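Local coordinates for protein xyloglucan-specific endo-beta-1,4-glucanase BoGH9A (Bacteroides ovatus, PDB 6DHT) that cleaves the beta-1,4-linked glucan backbone of xyloglucan at internal sites, with xyloglucan oligosaccharides as products, at residues L112-M122 against D213-N221; M445-L456 against A556-L567. One frame throughout, in Å; residues are numbered along the deposited sequence. Where two conformers were deposited one is given.

Interaction 1: residues L112-M122 against D213-N221. With CA (calcium ion), chain D; EDO (1,2-ethanediol), chain G.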
loop_
_atom_site.group_PDB
_atom_site.type_symbol
_atom_site.label_atom_id
_atom_site.label_comp_id
_atom_site.label_asym_id
_atom_site.label_seq_id
_atom_site.Cartn_x
_atom_site.Cartn_y
_atom_site.Cartn_z
ATOM N N LEU A 112 4.433 8.146 0.564
ATOM C CA LEU A 112 5.444 7.740 1.517
ATOM C C LEU A 112 5.445 8.626 2.755
ATOM O O LEU A 112 5.588 8.116 3.886
ATOM C CB LEU A 112 6.809 7.762 0.823
ATOM C CG LEU A 112 7.988 7.320 1.678
ATOM C CD1 LEU A 112 7.811 5.927 2.265
ATOM C CD2 LEU A 112 9.249 7.371 0.835
ATOM N N LYS A 113 5.265 9.919 2.565
ATOM C CA LYS A 113 5.278 10.865 3.669
ATOM C C LYS A 113 4.092 10.638 4.614
ATOM O O LYS A 113 4.148 11.031 5.785
ATOM C CB LYS A 113 5.285 12.285 3.106
ATOM C CG LYS A 113 5.425 13.422 4.083
ATOM C CD LYS A 113 6.683 13.366 4.923
ATOM C CE LYS A 113 6.838 14.665 5.733
ATOM N NZ LYS A 113 7.140 15.868 4.909
ATOM N N SER A 114 3.022 10.005 4.131
ATOM C CA SER A 114 1.886 9.691 4.995
ATOM C C SER A 114 2.318 8.871 6.206
ATOM O O SER A 114 1.748 9.023 7.303
ATOM C CB SER A 114 0.815 8.926 4.214
ATOM O OG SER A 114 1.179 7.571 3.962
ATOM N N PHE A 115 3.310 8.000 6.026
ATOM C CA PHE A 115 3.800 7.160 7.102
ATOM C C PHE A 115 4.432 7.999 8.219
ATOM O O PHE A 115 4.272 7.690 9.412
ATOM C CB PHE A 115 4.795 6.130 6.569
ATOM C CG PHE A 115 4.144 5.060 5.737
ATOM C CD1 PHE A 115 3.904 5.250 4.384
ATOM C CD2 PHE A 115 3.749 3.857 6.328
ATOM C CE1 PHE A 115 3.252 4.262 3.638
ATOM C CE2 PHE A 115 3.119 2.879 5.580
ATOM C CZ PHE A 115 2.861 3.095 4.241
ATOM N N TYR A 116 5.138 9.062 7.833
ATOM C CA TYR A 116 5.693 9.998 8.800
ATOM C C TYR A 116 4.586 10.584 9.694
ATOM O O TYR A 116 4.713 10.616 10.914
ATOM C CB TYR A 116 6.519 11.088 8.103
ATOM C CG TYR A 116 6.775 12.278 9.006
ATOM C CD1 TYR A 116 7.786 12.258 9.960
ATOM C CD2 TYR A 116 5.994 13.417 8.905
ATOM C CE1 TYR A 116 7.994 13.344 10.795
ATOM C CE2 TYR A 116 6.206 14.506 9.731
ATOM C CZ TYR A 116 7.215 14.462 10.667
ATOM O OH TYR A 116 7.441 15.537 11.508
ATOM N N TYR A 117 3.469 10.995 9.087
ATOM C CA TYR A 117 2.360 11.518 9.861
ATOM C C TYR A 117 1.764 10.464 10.814
ATOM O O TYR A 117 1.214 10.807 11.867
ATOM C CB TYR A 117 1.282 12.074 8.940
ATOM C CG TYR A 117 1.688 13.349 8.249
ATOM C CD1 TYR A 117 1.752 14.553 8.953
ATOM C CD2 TYR A 117 1.971 13.371 6.890
ATOM C CE1 TYR A 117 2.086 15.725 8.324
ATOM C CE2 TYR A 117 2.330 14.535 6.265
ATOM C CZ TYR A 117 2.379 15.716 6.995
ATOM O OH TYR A 117 2.722 16.880 6.330
ATOM N N GLN A 118 1.862 9.187 10.465
ATOM C CA GLN A 118 1.358 8.116 11.319
ATOM C C GLN A 118 2.284 7.738 12.493
ATOM O O GLN A 118 1.970 6.832 13.288
ATOM C CB GLN A 118 1.088 6.853 10.503
ATOM C CG GLN A 118 0.000 6.953 9.437
ATOM C CD GLN A 118 -1.395 7.069 10.010
ATOM O OE1 GLN A 118 -1.961 8.161 10.070
ATOM N NE2 GLN A 118 -1.978 5.937 10.383
ATOM N N ARG A 119 3.447 8.376 12.592
ATOM C CA ARG A 119 4.427 7.946 13.587
ATOM C C ARG A 119 3.966 8.254 14.992
ATOM O O ARG A 119 3.426 9.323 15.258
ATOM C CB ARG A 119 5.750 8.677 13.398
ATOM C CG ARG A 119 6.578 8.206 12.198
ATOM C CD ARG A 119 7.934 8.846 12.247
ATOM N NE ARG A 119 8.684 8.660 11.003
ATOM C CZ ARG A 119 9.895 9.165 10.799
ATOM N NH1 ARG A 119 10.481 9.851 11.774
ATOM N NH2 ARG A 119 10.519 8.975 9.637
ATOM N N THR A 120 4.237 7.299 15.877
ATOM C CA THR A 120 3.987 7.429 17.317
ATOM C C THR A 120 5.281 7.777 18.037
ATOM O O THR A 120 6.370 7.657 17.484
ATOM C CB THR A 120 3.481 6.110 17.905
ATOM O OG1 THR A 120 4.521 5.120 17.926
ATOM C CG2 THR A 120 2.264 5.618 17.121
ATOM N N ALA A 121 5.148 8.189 19.295
ATOM C CA ALA A 121 6.284 8.368 20.196
ATOM C C ALA A 121 7.258 9.433 19.744
ATOM O O ALA A 121 8.437 9.381 20.089
ATOM C CB ALA A 121 7.024 7.042 20.410
ATOM N N MET A 122 6.793 10.405 18.970
ATOM C CA MET A 122 7.651 11.537 18.655
ATOM C C MET A 122 6.875 12.759 18.215
ATOM O O MET A 122 5.767 12.655 17.678
ATOM C CB MET A 122 8.685 11.166 17.603
ATOM C CG MET A 122 8.186 11.148 16.182
ATOM S SD MET A 122 9.598 10.750 15.163
ATOM C CE MET A 122 10.185 12.371 14.713
ATOM N N ASP A 213 15.493 7.694 2.182
ATOM C CA ASP A 213 14.392 8.110 3.048
ATOM C C ASP A 213 13.315 7.031 3.194
ATOM O O ASP A 213 12.753 6.902 4.276
ATOM C CB ASP A 213 13.760 9.419 2.577
ATOM C CG ASP A 213 14.581 10.652 2.910
ATOM O OD1 ASP A 213 15.694 10.513 3.467
ATOM O OD2 ASP A 213 14.121 11.760 2.583
ATOM N N LEU A 214 13.025 6.266 2.138
ATOM C CA LEU A 214 12.094 5.146 2.277
ATOM C C LEU A 214 12.567 4.197 3.367
ATOM O O LEU A 214 11.754 3.756 4.190
ATOM C CB LEU A 214 11.864 4.401 0.967
ATOM C CG LEU A 214 10.874 3.233 1.037
ATOM C CD1 LEU A 214 10.163 3.125 -0.316
ATOM C CD2 LEU A 214 11.507 1.933 1.406
ATOM N N LEU A 215 13.867 3.883 3.403
ATOM C CA LEU A 215 14.378 2.977 4.419
ATOM C C LEU A 215 14.367 3.620 5.800
ATOM O O LEU A 215 14.073 2.937 6.773
ATOM C CB LEU A 215 15.792 2.532 4.084
ATOM C CG LEU A 215 15.939 1.641 2.856
ATOM C CD1 LEU A 215 17.400 1.160 2.718
ATOM C CD2 LEU A 215 14.979 0.451 2.856
ATOM N N ASP A 216 14.655 4.917 5.899
ATOM C CA ASP A 216 14.485 5.594 7.196
ATOM C C ASP A 216 13.080 5.399 7.737
ATOM O O ASP A 216 12.864 5.107 8.932
ATOM C CB ASP A 216 14.761 7.082 7.126
ATOM C CG ASP A 216 16.216 7.409 6.821
ATOM O OD1 ASP A 216 17.130 6.885 7.505
ATOM O OD2 ASP A 216 16.415 8.213 5.899
ATOM N N GLU A 217 12.101 5.596 6.867
ATOM C CA GLU A 217 10.724 5.472 7.304
ATOM C C GLU A 217 10.400 4.046 7.749
ATOM O O GLU A 217 9.814 3.848 8.818
ATOM C CB GLU A 217 9.741 5.935 6.222
ATOM C CG GLU A 217 8.306 6.104 6.754
ATOM C CD GLU A 217 8.230 7.150 7.862
ATOM O OE1 GLU A 217 8.705 8.290 7.634
ATOM O OE2 GLU A 217 7.747 6.819 8.979
ATOM N N MET A 218 10.804 3.059 6.950
ATOM C CA MET A 218 10.567 1.692 7.329
ATOM C C MET A 218 11.192 1.422 8.679
ATOM O O MET A 218 10.593 0.744 9.503
ATOM C CB MET A 218 11.109 0.694 6.295
ATOM C CG MET A 218 10.641 0.888 4.847
ATOM S SD MET A 218 8.860 0.812 4.587
ATOM C CE MET A 218 8.456 2.550 4.550
ATOM N N GLN A 219 12.413 1.917 8.887
ATOM C CA GLN A 219 13.124 1.595 10.123
ATOM C C GLN A 219 12.389 2.105 11.343
ATOM O O GLN A 219 12.466 1.495 12.416
ATOM C CB GLN A 219 14.545 2.162 10.084
ATOM C CG GLN A 219 15.615 1.183 10.600
ATOM C CD GLN A 219 15.634 0.984 12.121
ATOM O OE1 GLN A 219 15.552 1.939 12.907
ATOM N NE2 GLN A 219 15.736 -0.270 12.536
ATOM N N PHE A 220 11.652 3.202 11.185
ATOM C CA PHE A 220 10.912 3.743 12.319
ATOM C C PHE A 220 9.943 2.704 12.864
ATOM O O PHE A 220 9.706 2.624 14.077
ATOM C CB PHE A 220 10.146 5.004 11.970
ATOM C CG PHE A 220 9.688 5.735 13.186
ATOM C CD1 PHE A 220 10.545 6.603 13.841
ATOM C CD2 PHE A 220 8.440 5.492 13.729
ATOM C CE1 PHE A 220 10.135 7.269 14.996
ATOM C CE2 PHE A 220 8.031 6.162 14.893
ATOM C CZ PHE A 220 8.898 7.032 15.527
ATOM N N ASN A 221 9.350 1.916 11.969
ATOM C CA ASN A 221 8.473 0.841 12.374
ATOM C C ASN A 221 9.249 -0.455 12.669
ATOM O O ASN A 221 8.903 -1.155 13.599
ATOM C CB ASN A 221 7.356 0.595 11.356
ATOM C CG ASN A 221 6.221 -0.232 11.939
ATOM O OD1 ASN A 221 5.377 0.308 12.648
ATOM N ND2 ASN A 221 6.198 -1.534 11.677
HETATM CA CA CA D . 17.583 9.730 4.633
HETATM C C1 EDO G . 6.844 16.335 1.021
HETATM O O1 EDO G . 6.106 16.812 2.161
HETATM C C2 EDO G . 6.306 14.969 0.599
HETATM O O2 EDO G . 4.928 15.058 0.179
HETATM O O HOH W 1 7.668 9.361 5.365
HETATM O O HOH W 2 18.905 11.140 3.275
#

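Interaction 2: residues M445-L456 against A556-L567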
loop_
_atom_site.group_PDB
_atom_site.type_symbol
_atom_site.label_atom_id
_atom_site.label_comp_id
_atom_site.label_asym_id
_atom_site.label_seq_id
_atom_site.Cartn_x
_atom_site.Cartn_y
_atom_site.Cartn_z
ATOM N N MET A 445 -4.811 -1.041 -6.968
ATOM C CA MET A 445 -3.374 -0.787 -6.891
ATOM C C MET A 445 -2.571 -2.082 -7.007
ATOM O O MET A 445 -1.596 -2.139 -7.750
ATOM C CB MET A 445 -2.975 -0.097 -5.582
ATOM C CG MET A 445 -3.324 1.350 -5.453
ATOM S SD MET A 445 -2.521 2.445 -6.585
ATOM C CE MET A 445 -3.746 2.519 -7.905
ATOM N N ASN A 446 -2.958 -3.118 -6.270
ATOM C CA ASN A 446 -2.095 -4.306 -6.239
ATOM C C ASN A 446 -2.196 -5.116 -7.528
ATOM O O ASN A 446 -1.256 -5.824 -7.899
ATOM C CB ASN A 446 -2.322 -5.131 -4.969
ATOM C CG ASN A 446 -1.727 -4.464 -3.781
ATOM O OD1 ASN A 446 -0.921 -3.546 -3.925
ATOM N ND2 ASN A 446 -2.164 -4.852 -2.600
ATOM N N GLN A 447 -3.300 -4.990 -8.240
ATOM C CA GLN A 447 -3.355 -5.500 -9.616
ATOM C C GLN A 447 -2.361 -4.738 -10.496
ATOM O O GLN A 447 -1.598 -5.337 -11.263
ATOM C CB GLN A 447 -4.775 -5.339 -10.159
ATOM C CG GLN A 447 -5.052 -5.896 -11.504
ATOM C CD GLN A 447 -6.504 -5.682 -11.843
ATOM O OE1 GLN A 447 -6.867 -4.661 -12.415
ATOM N NE2 GLN A 447 -7.351 -6.590 -11.399
ATOM N N GLY A 448 -2.344 -3.414 -10.354
ATOM C CA GLY A 448 -1.349 -2.581 -11.008
ATOM C C GLY A 448 0.082 -2.975 -10.701
ATOM O O GLY A 448 0.905 -3.057 -11.602
ATOM N N VAL A 449 0.385 -3.195 -9.426
ATOM C CA VAL A 449 1.726 -3.617 -9.009
ATOM C C VAL A 449 2.084 -4.934 -9.713
ATOM O O VAL A 449 3.209 -5.102 -10.205
ATOM C CB VAL A 449 1.808 -3.777 -7.478
ATOM C CG1 VAL A 449 3.144 -4.395 -7.059
ATOM C CG2 VAL A 449 1.649 -2.450 -6.776
ATOM N N SER A 450 1.150 -5.877 -9.722
ATOM C CA SER A 450 1.338 -7.178 -10.375
ATOM C C SER A 450 1.636 -7.008 -11.868
ATOM O O SER A 450 2.549 -7.654 -12.432
ATOM C CB SER A 450 0.137 -8.075 -10.142
ATOM O OG SER A 450 -0.126 -8.236 -8.774
ATOM N N LEU A 451 0.893 -6.123 -12.533
ATOM C CA LEU A 451 1.133 -5.844 -13.958
ATOM C C LEU A 451 2.479 -5.205 -14.189
ATOM O O LEU A 451 3.153 -5.494 -15.187
ATOM C CB LEU A 451 0.002 -4.938 -14.487
ATOM C CG LEU A 451 -1.342 -5.647 -14.606
ATOM C CD1 LEU A 451 -2.465 -4.645 -14.804
ATOM C CD2 LEU A 451 -1.317 -6.663 -15.764
ATOM N N MET A 452 2.897 -4.319 -13.302
ATOM C CA MET A 452 4.206 -3.711 -13.398
ATOM C C MET A 452 5.301 -4.800 -13.298
ATOM O O MET A 452 6.273 -4.809 -14.065
ATOM C CB MET A 452 4.311 -2.627 -12.303
ATOM C CG MET A 452 5.595 -1.833 -12.261
ATOM S SD MET A 452 6.994 -2.695 -11.511
ATOM C CE MET A 452 6.383 -2.879 -9.821
ATOM N N TYR A 453 5.149 -5.734 -12.362
ATOM C CA TYR A 453 6.093 -6.846 -12.299
ATOM C C TYR A 453 6.055 -7.681 -13.574
ATOM O O TYR A 453 7.095 -8.123 -14.058
ATOM C CB TYR A 453 5.800 -7.771 -11.118
ATOM C CG TYR A 453 6.495 -7.375 -9.826
ATOM C CD1 TYR A 453 7.794 -7.779 -9.563
ATOM C CD2 TYR A 453 5.865 -6.566 -8.902
ATOM C CE1 TYR A 453 8.438 -7.402 -8.386
ATOM C CE2 TYR A 453 6.489 -6.183 -7.724
ATOM C CZ TYR A 453 7.778 -6.600 -7.485
ATOM O OH TYR A 453 8.430 -6.234 -6.320
ATOM N N ALA A 454 4.884 -7.931 -14.134
ATOM C CA ALA A 454 4.827 -8.677 -15.400
ATOM C C ALA A 454 5.582 -7.965 -16.537
ATOM O O ALA A 454 6.280 -8.625 -17.344
ATOM C CB ALA A 454 3.389 -8.931 -15.802
ATOM N N TYR A 455 5.500 -6.637 -16.600
ATOM C CA TYR A 455 6.298 -5.844 -17.526
ATOM C C TYR A 455 7.796 -6.083 -17.261
ATOM O O TYR A 455 8.571 -6.379 -18.188
ATOM C CB TYR A 455 5.981 -4.348 -17.410
ATOM C CG TYR A 455 6.959 -3.482 -18.141
ATOM C CD1 TYR A 455 6.953 -3.411 -19.533
ATOM C CD2 TYR A 455 7.920 -2.759 -17.455
ATOM C CE1 TYR A 455 7.868 -2.635 -20.194
ATOM C CE2 TYR A 455 8.842 -1.985 -18.113
ATOM C CZ TYR A 455 8.805 -1.915 -19.491
ATOM O OH TYR A 455 9.730 -1.145 -20.184
ATOM N N LEU A 456 8.213 -5.987 -16.002
ATOM C CA LEU A 456 9.622 -6.140 -15.679
ATOM C C LEU A 456 10.157 -7.514 -16.084
ATOM O O LEU A 456 11.321 -7.632 -16.478
ATOM C CB LEU A 456 9.867 -5.893 -14.181
ATOM C CG LEU A 456 9.681 -4.448 -13.701
ATOM C CD1 LEU A 456 10.056 -4.400 -12.223
ATOM C CD2 LEU A 456 10.494 -3.461 -14.473
ATOM N N ALA A 556 0.450 0.003 -0.820
ATOM C CA ALA A 556 0.099 -0.283 -2.213
ATOM C C ALA A 556 0.273 0.945 -3.085
ATOM O O ALA A 556 0.783 0.881 -4.201
ATOM C CB ALA A 556 -1.325 -0.800 -2.308
ATOM N N LEU A 557 -0.203 2.081 -2.592
ATOM C CA LEU A 557 -0.030 3.336 -3.335
ATOM C C LEU A 557 1.429 3.705 -3.517
ATOM O O LEU A 557 1.836 4.085 -4.609
ATOM C CB LEU A 557 -0.764 4.454 -2.600
ATOM C CG LEU A 557 -0.700 5.840 -3.224
ATOM C CD1 LEU A 557 -1.330 5.843 -4.627
ATOM C CD2 LEU A 557 -1.357 6.869 -2.323
ATOM N N VAL A 558 2.237 3.601 -2.469
ATOM C CA VAL A 558 3.678 3.855 -2.620
ATOM C C VAL A 558 4.278 2.907 -3.651
ATOM O O VAL A 558 5.063 3.319 -4.516
ATOM C CB VAL A 558 4.399 3.639 -1.276
ATOM C CG1 VAL A 558 5.916 3.534 -1.464
ATOM C CG2 VAL A 558 4.094 4.743 -0.278
ATOM N N ALA A 559 3.889 1.636 -3.574
ATOM C CA ALA A 559 4.405 0.631 -4.517
ATOM C C ALA A 559 4.099 0.994 -5.963
ATOM O O ALA A 559 5.018 1.006 -6.800
ATOM C CB ALA A 559 3.862 -0.752 -4.201
ATOM N N LEU A 560 2.848 1.299 -6.267
ATOM C CA LEU A 560 2.475 1.532 -7.673
ATOM C C LEU A 560 2.923 2.915 -8.132
ATOM O O LEU A 560 3.484 3.057 -9.212
ATOM C CB LEU A 560 0.968 1.335 -7.939
ATOM C CG LEU A 560 0.664 1.295 -9.439
ATOM C CD1 LEU A 560 1.460 0.212 -10.215
ATOM C CD2 LEU A 560 -0.824 1.122 -9.632
ATOM N N ALA A 561 2.680 3.948 -7.338
ATOM C CA ALA A 561 3.048 5.293 -7.783
ATOM C C ALA A 561 4.560 5.435 -8.001
ATOM O O ALA A 561 4.994 6.086 -8.953
ATOM C CB ALA A 561 2.580 6.315 -6.808
ATOM N N SER A 562 5.360 4.866 -7.092
ATOM C CA SER A 562 6.808 4.998 -7.192
ATOM C C SER A 562 7.307 4.263 -8.399
ATOM O O SER A 562 8.140 4.794 -9.136
ATOM C CB SER A 562 7.496 4.431 -5.980
ATOM O OG SER A 562 7.040 5.070 -4.784
ATOM N N SER A 563 6.849 3.033 -8.606
ATOM C CA SER A 563 7.315 2.259 -9.753
ATOM C C SER A 563 6.868 2.853 -11.091
ATOM O O SER A 563 7.656 2.894 -12.033
ATOM C CB SER A 563 6.916 0.787 -9.635
ATOM O OG SER A 563 5.524 0.588 -9.656
ATOM N N LEU A 564 5.637 3.349 -11.182
ATOM C CA LEU A 564 5.179 3.980 -12.420
ATOM C C LEU A 564 5.954 5.256 -12.705
ATOM O O LEU A 564 6.270 5.556 -13.877
ATOM C CB LEU A 564 3.677 4.269 -12.370
ATOM C CG LEU A 564 2.743 3.069 -12.393
ATOM C CD1 LEU A 564 1.307 3.512 -12.363
ATOM C CD2 LEU A 564 3.001 2.119 -13.575
ATOM N N ASP A 565 6.253 6.042 -11.684
ATOM C CA ASP A 565 7.085 7.235 -11.870
ATOM C C ASP A 565 8.525 6.862 -12.267
ATOM O O ASP A 565 9.080 7.415 -13.230
ATOM C CB ASP A 565 7.075 8.109 -10.622
ATOM C CG ASP A 565 7.675 9.461 -10.854
ATOM O OD1 ASP A 565 7.297 10.139 -11.859
ATOM O OD2 ASP A 565 8.481 9.904 -10.029
ATOM N N ALA A 566 9.133 5.912 -11.571
ATOM C CA ALA A 566 10.496 5.483 -11.899
ATOM C C ALA A 566 10.579 4.981 -13.327
ATOM O O ALA A 566 11.569 5.272 -14.017
ATOM C CB ALA A 566 10.936 4.428 -10.971
ATOM N N LEU A 567 9.588 4.219 -13.771
ATOM C CA LEU A 567 9.626 3.608 -15.110
ATOM C C LEU A 567 9.342 4.581 -16.255
ATOM O O LEU A 567 9.624 4.276 -17.419
ATOM C CB LEU A 567 8.687 2.399 -15.183
ATOM C CG LEU A 567 9.185 1.162 -14.409
ATOM C CD1 LEU A 567 8.079 0.166 -14.301
ATOM C CD2 LEU A 567 10.412 0.515 -15.101
#

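Interaction 1: residues L112-M122 against D213-N221
L112 opens the contact at its apolar end, its two methyls serving different partners: CD2 lies 4.0 Å from L214 CB, the two leucines crossing at about a right angle, and CD1 meets the methyl of M218. One turn on, the CB of F115 presses against E217 CG at 3.5 Å, packing the aliphatic part of the glutamate while its carboxylate passes on toward R119. F220, with CG anti to the backbone N (chi1 -165°), lays its ring beneath the arginine: R119 CD sits 3.5 Å from the ring centroid, almost on the normal, and the guanidinium continues off-centre over the ring, nearly parallel to it. The CD1 edge of the Y116 ring meets the opposite guanidinium face, and M122 SD makes an oblique Met-aromatic contact with F220. Held between the F220 face and the Y116 edge, R119 grips E217 side-on: NE reaches OE2 at 2.9 Å on the syn side, nearly straight, whereas NH2 meets OE1 at 2.8 Å from above the carboxylate plane. A water donates to both E217 OE1 and L112 O. R119 NH1 also pairs with E206, whose backbone oxygen binds the same calcium as D213 and D216. A methionine in place of R119 would probably leave the buried E217 carboxylate and E206 without their countercharge, and F220 without its flat cover. This buried ion pair, stacked on an aromatic ring, illustrates how the family 9 (alpha/alpha)6 barrel joins the end of helix 105-117 and its loop to helix 213-226; helix 176-192 touches F115 and M218, and helix 551-567 packs on F115.

Interaction 2: residues M445-L456 against A556-L567
M445 and L560 cross at about a right angle, the methionine bent at chi2 and chi3 so that both its sulfur and its methyl lie against one leucine branch; CE is 3.7 Å from L560 CD2. The other branch turns toward the opposing backbone: L560 CG stands anti to its own N (chi1 -168°), and CD1 comes to 3.5 Å from G448 C. A side chain at G448 would run into L560. V449 comes in from the flank, CG2 touching A559 CB at 3.8 Å and resting near L560 CB. At the N-terminal end A556 CB fits against M445 CB at 3.7 Å and is also approached by N446 OD1, a buried oxygen that has no hydrogen-bonding partner. M452 folds back over S563, CG and CE both 3.6 Å from OG, and crosses L567 at about a right angle. L567 CD2 then lies at the edge of the Y455 ring, while the same methyl meets L456 CD2 obliquely at 4.0 Å. The helix axes approach to 8.9 Å at 39°, a closeness allowed by the small side chains of A556, A559 and S563 and the lack of one at G448. This is helix-helix packing within the (alpha/alpha)6 barrel of the family 9 glycoside hydrolases, away from the catalytic and metal sites, and it joins helix 439-458 to the helix near the chain's C-terminus.

Overall arrangement
Read from the N terminus, the chain leaves the Ig-like domain and enters helix 105-117, and interaction 1 closes a loop of 90 intervening residues on helix 213-226, beside a calcium. Only after that loop is complete does the chain reach helix 439-458, and interaction 2 closes a second loop, of 99 residues, on helix 551-567. The two follow in series, neither nesting nor crossing, yet they meet in space although their centres are about 21 Å apart: L112 N and F115 CE1 both pack on V558 CG2, the former at 3.5 Å. The first and last helices of the catalytic domain are thereby brought side by side, tying its beginning to its end.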